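Local coordinates for polymerase X (PDB 2W9M), which probably catalyses template-directed DNA synthesis from deoxyribonucleoside triphosphates with magnesium, and carries a zinc-binding PHP domain, as a family X DNA polymerase, at residues L105-A116 against E132-S143; E241-L249 against F268-S276. All coordinates share one frame; numbering follows the deposited sequence.

The two contacts come in series along the chain, and both belong to its family X polymerase portion. Interaction 1 packs helix 107-115 against the turns leading into helix 141-157, in a helix-hairpin-helix domain. Interaction 2 sets helix 243-249 against the hairpin of strands 269-271 and 274-277, in the thumb region. Their centres are 48 Å apart and their nearest atoms about 29 Å, so they do not touch. They share no helix or sheet. Interaction 1 lies closer to the zinc sites: the side chain of Leu113 is about 12 Å from that of the zinc ligand His518. The contacts thus belong to separate parts of the chain, the helix-hairpin-helix domain and the thumb region.

Interaction 1. Residues L105-A116 against E132-S143; sequences LGPKKIRSLWLA and ELAGLKGFGAKS
Leu133 meets Leu113 through their CD2 methyls, 4.0 Å apart. Leu133 also packs on helix 121-130. Leu136 closes a type I turn that begins at Leu133 and points at helix 107-115. Its CD1 lies 3.8 Å from Leu113 CD2, the two side chains crossing at about a right angle. Both Leu136 methyls also touch Ala116 CB. A type II turn then brings round Gly138, whose carbonyl O takes a weak hydrogen bond from Lys109 NZ at 3.3 Å. A water bridges the same two atoms, accepting from NZ and donating to the carbonyl. Phe139 is the centre of the contact. The Lys109 chain lies over one ring face, with CD 3.7 Å from Phe139 CE2. Lys109 CG stands beside the backbone N (chi1 -72°). The extended chain beyond it runs along the CZ-CE2 side and leaves NZ in an off-centre cation-pi position, 4.2 Å from the Phe139 centroid and 34° off the ring normal. Leu133 CD2 lies over the opposite face, toward its rim. Ser112 OG sits at the ring edge, in its plane, 3.6 Å from Phe139 CE1; this hydroxyl donates to Lys109 O within its own helix. With an alanine in place of Lys109, the ring would probably lose its cation-pi partner and the aliphatic chain over its rim, and the Gly138 carbonyl its lysine donor. Near the beginning of helix 141-157, Ser143 OG accepts from Gly140 N, nearly straight at 165°. The contact joins two consecutive helix-hairpin-helix motifs of one domain, a motif that in related proteins binds DNA without regard to sequence.

Interaction 2. Residues E241-L249 against F268-S276; sequences EARGALDLL and FTLTAGGLS
Helix 243-249 crosses strand 269-271 at 81°, their axes 8.5 Å apart, and the backbones come closest where Ala242 meets Gly274 and Leu246 meets Ala272. The strand belongs to a tight hairpin. Thr271 and Gly274 form a hydrogen-bonded pair around a type I turn, and the start of the helix fits against that turn. Ala242 points its CB at two carbonyls of the turn, 3.6 Å from Gly273 O and 3.8 Å from Ala272 O. The backbone angles of Gly274 would push any side chain into the carbonyl O of Gly273. One turn of helix later, Ala245 CB presses on Leu270 CD2 at 3.5 Å and also touches Thr271 O. Leu246 has CG anti to its backbone N (chi1 -178°) and reaches Ala272 CB with CD1 at 3.9 Å. Leu249 brings CD1 against the peptide link between Thr271 and Ala272, only 3.2 Å from Ala272 N, so the packing is tight there. Leu270 is buried further by Val259 and Ala263 of helix 253-264, while Gln260 of that helix bonds to its carbonyl. Both helices thus meet at Leu270. Across this contact the chemistry is that of methyl groups set against other methyls and against peptide atoms. The carbonyl of Thr271 is already used by Gly274 N inside the hairpin. Ala242, Ala245 and Ala272 let the backbones come close, while Leu246, Leu249 and Leu270 supply the larger apolar surface. The contact is therefore held by van der Waals packing and apolar burial, with no charge pair joining the two segments.

Interaction 1. Residues L105-A116 against E132-S143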
ATOM      1  N   LEU A 105      11.181  -0.587 -20.105  1.00 55.94           N
ATOM      2  CA  LEU A 105      11.961  -1.143 -18.999  1.00 53.41           C
ATOM      3  C   LEU A 105      12.189  -2.648 -19.156  1.00 59.01           C
ATOM      4  O   LEU A 105      11.255  -3.446 -19.037  1.00 53.88           O
ATOM      5  CB  LEU A 105      11.296  -0.849 -17.648  1.00 48.46           C
ATOM      6  CG  LEU A 105      11.414   0.563 -17.064  1.00 37.00           C
ATOM      7  CD1 LEU A 105      10.872   0.592 -15.647  1.00 38.37           C
ATOM      8  CD2 LEU A 105      12.851   1.040 -17.079  1.00 40.25           C
ATOM      9  N   GLY A 106      13.436  -3.027 -19.422  1.00 55.40           N
ATOM     10  CA  GLY A 106      13.800  -4.429 -19.521  1.00 52.92           C
ATOM     11  C   GLY A 106      13.985  -5.069 -18.155  1.00 62.64           C
ATOM     12  O   GLY A 106      13.972  -4.379 -17.134  1.00 62.54           O
ATOM     13  N   PRO A 107      14.161  -6.398 -18.128  1.00 63.43           N
ATOM     14  CA  PRO A 107      14.349  -7.143 -16.878  1.00 54.11           C
ATOM     15  C   PRO A 107      15.523  -6.610 -16.063  1.00 52.20           C
ATOM     16  O   PRO A 107      15.403  -6.433 -14.850  1.00 52.64           O
ATOM     17  CB  PRO A 107      14.655  -8.564 -17.362  1.00 62.42           C
ATOM     18  CG  PRO A 107      14.036  -8.644 -18.714  1.00 64.72           C
ATOM     19  CD  PRO A 107      14.194  -7.278 -19.308  1.00 69.83           C
ATOM     20  N   LYS A 108      16.642  -6.360 -16.735  1.00 57.41           N
ATOM     21  CA  LYS A 108      17.862  -5.899 -16.078  1.00 62.15           C
ATOM     22  C   LYS A 108      17.694  -4.515 -15.454  1.00 52.70           C
ATOM     23  O   LYS A 108      18.265  -4.224 -14.401  1.00 55.12           O
ATOM     24  CB  LYS A 108      19.041  -5.909 -17.064  1.00 54.31           C
ATOM     25  CG  LYS A 108      19.021  -4.790 -18.110  1.00 79.21           C
ATOM     26  CD  LYS A 108      17.718  -4.743 -18.914  1.00 76.67           C
ATOM     27  CE  LYS A 108      17.649  -5.839 -19.970  1.00 78.45           C
ATOM     28  NZ  LYS A 108      17.518  -7.201 -19.384  1.00 71.03           N
ATOM     29  N   LYS A 109      16.909  -3.664 -16.109  1.00 47.84           N
ATOM     30  CA  LYS A 109      16.664  -2.316 -15.616  1.00 47.02           C
ATOM     31  C   LYS A 109      15.696  -2.333 -14.437  1.00 44.61           C
ATOM     32  O   LYS A 109      15.921  -1.667 -13.428  1.00 36.95           O
ATOM     33  CB  LYS A 109      16.129  -1.421 -16.733  1.00 45.41           C
ATOM     34  CG  LYS A 109      17.165  -1.038 -17.773  1.00 52.44           C
ATOM     35  CD  LYS A 109      16.712   0.170 -18.571  1.00 53.36           C
ATOM     36  CE  LYS A 109      17.882   0.827 -19.283  1.00 52.35           C
ATOM     37  NZ  LYS A 109      17.546   2.210 -19.733  1.00 69.32           N
ATOM     38  N   ILE A 110      14.618  -3.100 -14.569  1.00 43.67           N
ATOM     39  CA  ILE A 110      13.661  -3.238 -13.482  1.00 30.30           C
ATOM     40  C   ILE A 110      14.348  -3.801 -12.246  1.00 36.62           C
ATOM     41  O   ILE A 110      14.030  -3.426 -11.121  1.00 37.13           O
ATOM     42  CB  ILE A 110      12.474  -4.119 -13.881  1.00 29.84           C
ATOM     43  CG1 ILE A 110      11.678  -3.436 -14.997  1.00 39.68           C
ATOM     44  CG2 ILE A 110      11.587  -4.401 -12.671  1.00 32.62           C
ATOM     45  CD1 ILE A 110      10.271  -3.968 -15.185  1.00 39.36           C
ATOM     46  N   ARG A 111      15.309  -4.690 -12.462  1.00 38.07           N
ATOM     47  CA  ARG A 111      16.049  -5.272 -11.355  1.00 39.61           C
ATOM     48  C   ARG A 111      17.002  -4.271 -10.708  1.00 33.81           C
ATOM     49  O   ARG A 111      17.208  -4.301  -9.497  1.00 43.19           O
ATOM     50  CB  ARG A 111      16.807  -6.520 -11.803  1.00 47.51           C
ATOM     51  CG  ARG A 111      17.960  -6.871 -10.898  1.00 44.67           C
ATOM     52  CD  ARG A 111      18.180  -8.365 -10.829  1.00 56.42           C
ATOM     53  NE  ARG A 111      19.164  -8.697  -9.805  1.00 78.63           N
ATOM     54  CZ  ARG A 111      19.138  -9.806  -9.074  1.00 80.41           C
ATOM     55  NH1 ARG A 111      18.168 -10.692  -9.249  1.00 71.79           N
ATOM     56  NH2 ARG A 111      20.078 -10.023  -8.163  1.00 74.47           N
ATOM     57  N   SER A 112      17.576  -3.377 -11.505  1.00 31.47           N
ATOM     58  CA  SER A 112      18.496  -2.386 -10.956  1.00 35.10           C
ATOM     59  C   SER A 112      17.740  -1.238 -10.287  1.00 38.25           C
ATOM     60  O   SER A 112      18.245  -0.615  -9.348  1.00 43.92           O
ATOM     61  CB  SER A 112      19.463  -1.868 -12.026  1.00 35.85           C
ATOM     62  OG  SER A 112      18.886  -0.813 -12.772  1.00 54.53           O
ATOM     63  N   LEU A 113      16.531  -0.959 -10.768  1.00 27.40           N
ATOM     64  CA  LEU A 113      15.674   0.020 -10.108  1.00 32.39           C
ATOM     65  C   LEU A 113      15.303  -0.500  -8.721  1.00 34.45           C
ATOM     66  O   LEU A 113      15.381   0.227  -7.728  1.00 30.80           O
ATOM     67  CB  LEU A 113      14.406   0.295 -10.928  1.00 26.62           C
ATOM     68  CG  LEU A 113      14.551   1.023 -12.268  1.00 28.27           C
ATOM     69  CD1 LEU A 113      13.191   1.208 -12.920  1.00 28.58           C
ATOM     70  CD2 LEU A 113      15.235   2.361 -12.089  1.00 24.40           C
ATOM     71  N   TRP A 114      14.914  -1.771  -8.662  1.00 25.31           N
ATOM     72  CA  TRP A 114      14.545  -2.405  -7.402  1.00 29.00           C
ATOM     73  C   TRP A 114      15.705  -2.350  -6.408  1.00 32.94           C
ATOM     74  O   TRP A 114      15.520  -1.956  -5.256  1.00 30.33           O
ATOM     75  CB  TRP A 114      14.106  -3.855  -7.636  1.00 26.93           C
ATOM     76  CG  TRP A 114      13.145  -4.371  -6.618  1.00 31.59           C
ATOM     77  CD1 TRP A 114      13.417  -5.222  -5.588  1.00 34.30           C
ATOM     78  CD2 TRP A 114      11.742  -4.064  -6.529  1.00 32.36           C
ATOM     79  NE1 TRP A 114      12.272  -5.466  -4.862  1.00 33.59           N
ATOM     80  CE2 TRP A 114      11.236  -4.769  -5.417  1.00 31.83           C
ATOM     81  CE3 TRP A 114      10.876  -3.264  -7.279  1.00 33.95           C
ATOM     82  CZ2 TRP A 114       9.890  -4.695  -5.041  1.00 33.81           C
ATOM     83  CZ3 TRP A 114       9.544  -3.192  -6.902  1.00 34.31           C
ATOM     84  CH2 TRP A 114       9.065  -3.903  -5.793  1.00 42.76           C
ATOM     85  N   LEU A 115      16.902  -2.731  -6.854  1.00 25.87           N
ATOM     86  CA  LEU A 115      18.064  -2.731  -5.971  1.00 28.36           C
ATOM     87  C   LEU A 115      18.464  -1.313  -5.578  1.00 30.25           C
ATOM     88  O   LEU A 115      19.159  -1.109  -4.583  1.00 42.19           O
ATOM     89  CB  LEU A 115      19.247  -3.453  -6.618  1.00 32.28           C
ATOM     90  CG  LEU A 115      19.065  -4.938  -6.948  1.00 41.41           C
ATOM     91  CD1 LEU A 115      20.302  -5.462  -7.650  1.00 40.00           C
ATOM     92  CD2 LEU A 115      18.760  -5.759  -5.702  1.00 30.49           C
ATOM     93  N   ALA A 116      18.015  -0.335  -6.357  1.00 31.84           N
ATOM     94  CA  ALA A 116      18.304   1.068  -6.072  1.00 28.41           C
ATOM     95  C   ALA A 116      17.245   1.706  -5.168  1.00 34.09           C
ATOM     96  O   ALA A 116      17.343   2.886  -4.827  1.00 40.44           O
ATOM     97  CB  ALA A 116      18.433   1.853  -7.365  1.00 21.87           C
ATOM     98  N   GLU A 132      18.072  11.412  -9.795  1.00 44.95           N
ATOM     99  CA  GLU A 132      18.485  10.147  -9.195  1.00 41.93           C
ATOM    100  C   GLU A 132      18.458   9.005 -10.212  1.00 39.34           C
ATOM    101  O   GLU A 132      19.349   8.153 -10.235  1.00 38.08           O
ATOM    102  CB  GLU A 132      17.590   9.815  -8.001  1.00 44.66           C
ATOM    103  CG  GLU A 132      17.882   8.478  -7.350  1.00 52.35           C
ATOM    104  CD  GLU A 132      16.955   8.181  -6.179  1.00 76.93           C
ATOM    105  OE1 GLU A 132      17.064   7.078  -5.597  1.00 75.28           O
ATOM    106  OE2 GLU A 132      16.117   9.049  -5.839  1.00 64.54           O
ATOM    107  N   LEU A 133      17.429   9.004 -11.056  1.00 39.26           N
ATOM    108  CA  LEU A 133      17.254   7.970 -12.066  1.00 31.36           C
ATOM    109  C   LEU A 133      18.404   8.002 -13.059  1.00 37.04           C
ATOM    110  O   LEU A 133      19.035   6.978 -13.325  1.00 42.43           O
ATOM    111  CB  LEU A 133      15.934   8.172 -12.808  1.00 25.38           C
ATOM    112  CG  LEU A 133      15.186   6.925 -13.276  1.00 25.12           C
ATOM    113  CD1 LEU A 133      14.193   7.302 -14.358  1.00 29.83           C
ATOM    114  CD2 LEU A 133      16.140   5.864 -13.779  1.00 37.18           C
ATOM    115  N   ALA A 134      18.671   9.184 -13.606  1.00 38.13           N
ATOM    116  CA  ALA A 134      19.739   9.351 -14.588  1.00 41.16           C
ATOM    117  C   ALA A 134      21.088   8.921 -14.016  1.00 44.18           C
ATOM    118  O   ALA A 134      21.952   8.438 -14.744  1.00 35.50           O
ATOM    119  CB  ALA A 134      19.799  10.795 -15.067  1.00 24.04           C
ATOM    120  N   GLY A 135      21.250   9.085 -12.705  1.00 44.61           N
ATOM    121  CA  GLY A 135      22.505   8.787 -12.039  1.00 27.25           C
ATOM    122  C   GLY A 135      22.821   7.309 -11.921  1.00 40.38           C
ATOM    123  O   GLY A 135      23.935   6.935 -11.553  1.00 52.03           O
ATOM    124  N   LEU A 136      21.843   6.465 -12.229  1.00 38.33           N
ATOM    125  CA  LEU A 136      22.046   5.020 -12.195  1.00 49.68           C
ATOM    126  C   LEU A 136      22.815   4.512 -13.415  1.00 51.28           C
ATOM    127  O   LEU A 136      22.729   5.090 -14.501  1.00 47.63           O
ATOM    128  CB  LEU A 136      20.705   4.287 -12.116  1.00 39.63           C
ATOM    129  CG  LEU A 136      19.925   4.364 -10.808  1.00 43.62           C
ATOM    130  CD1 LEU A 136      18.663   3.536 -10.920  1.00 28.48           C
ATOM    131  CD2 LEU A 136      20.782   3.887  -9.650  1.00 33.44           C
ATOM    132  N   LYS A 137      23.560   3.425 -13.224  1.00 52.28           N
ATOM    133  CA  LYS A 137      24.172   2.700 -14.331  1.00 39.74           C
ATOM    134  C   LYS A 137      23.102   2.239 -15.311  1.00 53.38           C
ATOM    135  O   LYS A 137      22.142   1.572 -14.917  1.00 65.80           O
ATOM    136  CB  LYS A 137      24.909   1.463 -13.819  1.00 55.63           C
ATOM    137  CG  LYS A 137      26.419   1.568 -13.759  1.00 64.03           C
ATOM    138  CD  LYS A 137      27.019   0.175 -13.874  1.00 81.17           C
ATOM    139  CE  LYS A 137      28.291   0.025 -13.062  1.00 91.97           C
ATOM    140  NZ  LYS A 137      28.620  -1.416 -12.865  1.00 86.25           N
ATOM    141  N   GLY A 138      23.270   2.581 -16.584  1.00 58.00           N
ATOM    142  CA  GLY A 138      22.342   2.146 -17.615  1.00 40.53           C
ATOM    143  C   GLY A 138      21.298   3.194 -17.950  1.00 55.68           C
ATOM    144  O   GLY A 138      20.638   3.120 -18.988  1.00 46.06           O
ATOM    145  N   PHE A 139      21.141   4.167 -17.058  1.00 51.06           N
ATOM    146  CA  PHE A 139      20.267   5.304 -17.307  1.00 45.46           C
ATOM    147  C   PHE A 139      21.097   6.572 -17.429  1.00 50.67           C
ATOM    148  O   PHE A 139      22.123   6.725 -16.764  1.00 58.48           O
ATOM    149  CB  PHE A 139      19.265   5.485 -16.166  1.00 45.20           C
ATOM    150  CG  PHE A 139      18.448   4.264 -15.872  1.00 44.85           C
ATOM    151  CD1 PHE A 139      18.904   3.308 -14.980  1.00 45.19           C
ATOM    152  CD2 PHE A 139      17.217   4.082 -16.473  1.00 31.85           C
ATOM    153  CE1 PHE A 139      18.154   2.189 -14.704  1.00 41.40           C
ATOM    154  CE2 PHE A 139      16.461   2.965 -16.199  1.00 36.57           C
ATOM    155  CZ  PHE A 139      16.928   2.016 -15.313  1.00 44.94           C
ATOM    156  N   GLY A 140      20.644   7.483 -18.280  1.00 44.76           N
ATOM    157  CA  GLY A 140      21.247   8.795 -18.390  1.00 35.90           C
ATOM    158  C   GLY A 140      20.137   9.817 -18.423  1.00 39.40           C
ATOM    159  O   GLY A 140      18.971   9.458 -18.274  1.00 46.42           O
ATOM    160  N   ALA A 141      20.489  11.083 -18.624  1.00 37.69           N
ATOM    161  CA  ALA A 141      19.492  12.145 -18.677  1.00 31.38           C
ATOM    162  C   ALA A 141      18.393  11.828 -19.686  1.00 37.69           C
ATOM    163  O   ALA A 141      17.208  12.037 -19.417  1.00 49.20           O
ATOM    164  CB  ALA A 141      20.151  13.470 -19.012  1.00 39.14           C
ATOM    165  N   LYS A 142      18.788  11.312 -20.843  1.00 36.23           N
ATOM    166  CA  LYS A 142      17.842  11.071 -21.927  1.00 39.18           C
ATOM    167  C   LYS A 142      16.857   9.935 -21.644  1.00 40.84           C
ATOM    168  O   LYS A 142      15.651  10.094 -21.839  1.00 47.20           O
ATOM    169  CB  LYS A 142      18.582  10.851 -23.249  1.00 39.61           C
ATOM    170  CG  LYS A 142      18.754  12.128 -24.057  1.00 43.19           C
ATOM    171  CD  LYS A 142      20.096  12.192 -24.766  1.00 48.53           C
ATOM    172  CE  LYS A 142      20.307  13.567 -25.375  1.00 50.36           C
ATOM    173  NZ  LYS A 142      21.751  13.919 -25.498  1.00 62.32           N
ATOM    174  N   SER A 143      17.365   8.796 -21.188  1.00 36.72           N
ATOM    175  CA  SER A 143      16.502   7.665 -20.869  1.00 37.89           C
ATOM    176  C   SER A 143      15.624   7.966 -19.654  1.00 37.77           C
ATOM    177  O   SER A 143      14.507   7.459 -19.541  1.00 38.49           O
ATOM    178  CB  SER A 143      17.331   6.402 -20.637  1.00 36.74           C
ATOM    179  OG  SER A 143      18.229   6.574 -19.555  1.00 56.56           O
TER
HETATM  180  O   HOH W   1      19.021   3.732 -21.584  1.00 40.26           O

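Interaction 2. Residues E241-L249 against F268-S276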
ATOM      1  N   GLU A 241      -9.929  35.998   4.711  1.00 35.12           N
ATOM      2  CA  GLU A 241     -11.113  36.004   5.573  1.00 54.43           C
ATOM      3  C   GLU A 241     -12.126  34.921   5.213  1.00 53.14           C
ATOM      4  O   GLU A 241     -13.061  34.656   5.972  1.00 44.83           O
ATOM      5  CB  GLU A 241     -11.797  37.370   5.538  1.00 57.49           C
ATOM      6  CG  GLU A 241     -10.931  38.506   6.048  1.00 75.65           C
ATOM      7  CD  GLU A 241     -10.365  38.233   7.428  1.00 84.39           C
ATOM      8  OE1 GLU A 241     -11.143  37.869   8.339  1.00 85.48           O
ATOM      9  OE2 GLU A 241      -9.137  38.384   7.597  1.00 76.38           O
ATOM     10  N   ALA A 242     -11.944  34.305   4.050  1.00 47.14           N
ATOM     11  CA  ALA A 242     -12.860  33.266   3.591  1.00 36.71           C
ATOM     12  C   ALA A 242     -12.214  31.888   3.629  1.00 33.90           C
ATOM     13  O   ALA A 242     -12.901  30.874   3.493  1.00 29.42           O
ATOM     14  CB  ALA A 242     -13.357  33.576   2.189  1.00 35.19           C
ATOM     15  N   ARG A 243     -10.897  31.857   3.827  1.00 32.30           N
ATOM     16  CA  ARG A 243     -10.143  30.606   3.788  1.00 27.76           C
ATOM     17  C   ARG A 243     -10.809  29.490   4.590  1.00 33.59           C
ATOM     18  O   ARG A 243     -10.926  28.366   4.108  1.00 33.47           O
ATOM     19  CB  ARG A 243      -8.699  30.813   4.257  1.00 28.57           C
ATOM     20  CG  ARG A 243      -7.965  29.507   4.549  1.00 39.39           C
ATOM     21  CD  ARG A 243      -7.828  28.637   3.300  1.00 26.45           C
ATOM     22  NE  ARG A 243      -6.577  28.919   2.616  1.00 33.31           N
ATOM     23  CZ  ARG A 243      -5.474  28.190   2.747  1.00 32.39           C
ATOM     24  NH1 ARG A 243      -5.463  27.111   3.522  1.00 42.77           N
ATOM     25  NH2 ARG A 243      -4.380  28.540   2.098  1.00 42.38           N
ATOM     26  N   GLY A 244     -11.250  29.802   5.804  1.00 42.52           N
ATOM     27  CA  GLY A 244     -11.888  28.812   6.656  1.00 36.03           C
ATOM     28  C   GLY A 244     -13.066  28.116   6.000  1.00 34.00           C
ATOM     29  O   GLY A 244     -13.248  26.914   6.170  1.00 37.60           O
ATOM     30  N   ALA A 245     -13.865  28.875   5.250  1.00 36.20           N
ATOM     31  CA  ALA A 245     -15.049  28.336   4.580  1.00 35.57           C
ATOM     32  C   ALA A 245     -14.655  27.532   3.350  1.00 38.32           C
ATOM     33  O   ALA A 245     -15.239  26.486   3.064  1.00 33.72           O
ATOM     34  CB  ALA A 245     -16.004  29.455   4.189  1.00 28.14           C
ATOM     35  N   LEU A 246     -13.669  28.040   2.618  1.00 38.58           N
ATOM     36  CA  LEU A 246     -13.119  27.338   1.468  1.00 32.38           C
ATOM     37  C   LEU A 246     -12.603  25.964   1.893  1.00 36.21           C
ATOM     38  O   LEU A 246     -12.800  24.974   1.194  1.00 30.36           O
ATOM     39  CB  LEU A 246     -11.985  28.153   0.846  1.00 30.64           C
ATOM     40  CG  LEU A 246     -11.320  27.569  -0.402  1.00 37.43           C
ATOM     41  CD1 LEU A 246     -12.244  27.707  -1.600  1.00 35.15           C
ATOM     42  CD2 LEU A 246      -9.990  28.251  -0.671  1.00 32.22           C
ATOM     43  N   ASP A 247     -11.950  25.910   3.051  1.00 28.58           N
ATOM     44  CA  ASP A 247     -11.380  24.666   3.549  1.00 28.30           C
ATOM     45  C   ASP A 247     -12.454  23.639   3.885  1.00 34.73           C
ATOM     46  O   ASP A 247     -12.277  22.447   3.644  1.00 43.81           O
ATOM     47  CB  ASP A 247     -10.482  24.927   4.757  1.00 29.52           C
ATOM     48  CG  ASP A 247      -9.191  25.637   4.378  1.00 56.55           C
ATOM     49  OD1 ASP A 247      -8.991  25.898   3.171  1.00 50.37           O
ATOM     50  OD2 ASP A 247      -8.374  25.932   5.279  1.00 73.94           O
ATOM     51  N   LEU A 248     -13.572  24.101   4.436  1.00 40.01           N
ATOM     52  CA  LEU A 248     -14.682  23.205   4.738  1.00 35.77           C
ATOM     53  C   LEU A 248     -15.309  22.668   3.456  1.00 31.71           C
ATOM     54  O   LEU A 248     -15.523  21.464   3.318  1.00 35.41           O
ATOM     55  CB  LEU A 248     -15.745  23.914   5.579  1.00 37.15           C
ATOM     56  CG  LEU A 248     -15.466  24.058   7.076  1.00 37.76           C
ATOM     57  CD1 LEU A 248     -16.659  24.690   7.763  1.00 41.07           C
ATOM     58  CD2 LEU A 248     -15.164  22.707   7.695  1.00 39.39           C
ATOM     59  N   LEU A 249     -15.595  23.565   2.517  1.00 31.79           N
ATOM     60  CA  LEU A 249     -16.256  23.179   1.272  1.00 36.80           C
ATOM     61  C   LEU A 249     -15.412  22.248   0.404  1.00 30.27           C
ATOM     62  O   LEU A 249     -15.953  21.394  -0.292  1.00 39.56           O
ATOM     63  CB  LEU A 249     -16.691  24.415   0.476  1.00 27.59           C
ATOM     64  CG  LEU A 249     -17.873  25.178   1.077  1.00 34.80           C
ATOM     65  CD1 LEU A 249     -17.993  26.549   0.462  1.00 28.35           C
ATOM     66  CD2 LEU A 249     -19.170  24.398   0.906  1.00 36.34           C
ATOM     67  N   PHE A 268     -27.826  30.941   7.655  1.00 50.40           N
ATOM     68  CA  PHE A 268     -26.583  31.340   7.006  1.00 51.18           C
ATOM     69  C   PHE A 268     -26.533  30.831   5.576  1.00 39.30           C
ATOM     70  O   PHE A 268     -27.259  29.909   5.211  1.00 45.23           O
ATOM     71  CB  PHE A 268     -25.373  30.792   7.765  1.00 45.18           C
ATOM     72  CG  PHE A 268     -25.338  31.172   9.213  1.00 36.89           C
ATOM     73  CD1 PHE A 268     -25.944  30.371  10.165  1.00 40.47           C
ATOM     74  CD2 PHE A 268     -24.685  32.322   9.626  1.00 44.11           C
ATOM     75  CE1 PHE A 268     -25.909  30.710  11.504  1.00 38.41           C
ATOM     76  CE2 PHE A 268     -24.648  32.668  10.961  1.00 53.28           C
ATOM     77  CZ  PHE A 268     -25.262  31.859  11.903  1.00 46.86           C
ATOM     78  N   THR A 269     -25.674  31.441   4.770  1.00 47.14           N
ATOM     79  CA  THR A 269     -25.342  30.908   3.456  1.00 57.33           C
ATOM     80  C   THR A 269     -23.837  30.658   3.391  1.00 52.53           C
ATOM     81  O   THR A 269     -23.044  31.598   3.471  1.00 53.40           O
ATOM     82  CB  THR A 269     -25.775  31.860   2.322  1.00 62.67           C
ATOM     83  OG1 THR A 269     -27.205  31.872   2.229  1.00 66.68           O
ATOM     84  CG2 THR A 269     -25.194  31.408   0.989  1.00 50.65           C
ATOM     85  N   LEU A 270     -23.447  29.391   3.267  1.00 56.74           N
ATOM     86  CA  LEU A 270     -22.030  29.031   3.228  1.00 45.46           C
ATOM     87  C   LEU A 270     -21.553  28.893   1.788  1.00 40.94           C
ATOM     88  O   LEU A 270     -22.112  28.124   1.009  1.00 51.03           O
ATOM     89  CB  LEU A 270     -21.771  27.730   3.994  1.00 44.78           C
ATOM     90  CG  LEU A 270     -20.513  27.685   4.871  1.00 42.56           C
ATOM     91  CD1 LEU A 270     -20.036  26.251   5.078  1.00 36.28           C
ATOM     92  CD2 LEU A 270     -19.403  28.525   4.279  1.00 33.98           C
ATOM     93  N   THR A 271     -20.516  29.647   1.443  1.00 46.45           N
ATOM     94  CA  THR A 271     -19.982  29.658   0.087  1.00 41.34           C
ATOM     95  C   THR A 271     -18.461  29.783   0.142  1.00 44.89           C
ATOM     96  O   THR A 271     -17.905  30.184   1.163  1.00 48.28           O
ATOM     97  CB  THR A 271     -20.587  30.826  -0.726  1.00 53.84           C
ATOM     98  OG1 THR A 271     -21.945  30.517  -1.063  1.00 60.76           O
ATOM     99  CG2 THR A 271     -19.804  31.083  -2.004  1.00 51.67           C
ATOM    100  N   ALA A 272     -17.789  29.419  -0.948  1.00 59.56           N
ATOM    101  CA  ALA A 272     -16.341  29.577  -1.043  1.00 48.45           C
ATOM    102  C   ALA A 272     -15.958  31.035  -0.831  1.00 49.83           C
ATOM    103  O   ALA A 272     -14.825  31.346  -0.474  1.00 50.46           O
ATOM    104  CB  ALA A 272     -15.844  29.088  -2.390  1.00 58.84           C
ATOM    105  N   GLY A 273     -16.921  31.923  -1.055  1.00 52.05           N
ATOM    106  CA  GLY A 273     -16.722  33.346  -0.854  1.00 42.47           C
ATOM    107  C   GLY A 273     -16.825  33.749   0.604  1.00 41.65           C
ATOM    108  O   GLY A 273     -16.483  34.874   0.970  1.00 58.86           O
ATOM    109  N   GLY A 274     -17.305  32.834   1.437  1.00 37.27           N
ATOM    110  CA  GLY A 274     -17.366  33.075   2.865  1.00 43.08           C
ATOM    111  C   GLY A 274     -18.687  32.698   3.505  1.00 42.44           C
ATOM    112  O   GLY A 274     -19.579  32.152   2.853  1.00 35.74           O
ATOM    113  N   LEU A 275     -18.802  32.988   4.797  1.00 38.37           N
ATOM    114  CA  LEU A 275     -20.023  32.729   5.545  1.00 43.77           C
ATOM    115  C   LEU A 275     -20.822  34.023   5.678  1.00 53.86           C
ATOM    116  O   LEU A 275     -20.279  35.056   6.073  1.00 53.94           O
ATOM    117  CB  LEU A 275     -19.681  32.169   6.927  1.00 36.39           C
ATOM    118  CG  LEU A 275     -20.838  31.700   7.806  1.00 35.98           C
ATOM    119  CD1 LEU A 275     -21.582  30.554   7.143  1.00 44.82           C
ATOM    120  CD2 LEU A 275     -20.322  31.284   9.168  1.00 35.09           C
ATOM    121  N   SER A 276     -22.107  33.972   5.344  1.00 55.66           N
ATOM    122  CA  SER A 276     -22.942  35.169   5.402  1.00 60.79           C
ATOM    123  C   SER A 276     -24.271  34.927   6.112  1.00 61.28           C
ATOM    124  O   SER A 276     -24.613  33.793   6.445  1.00 56.35           O
ATOM    125  CB  SER A 276     -23.194  35.720   3.996  1.00 65.32           C
ATOM    126  OG  SER A 276     -24.149  34.937   3.301  1.00 72.87           O
TER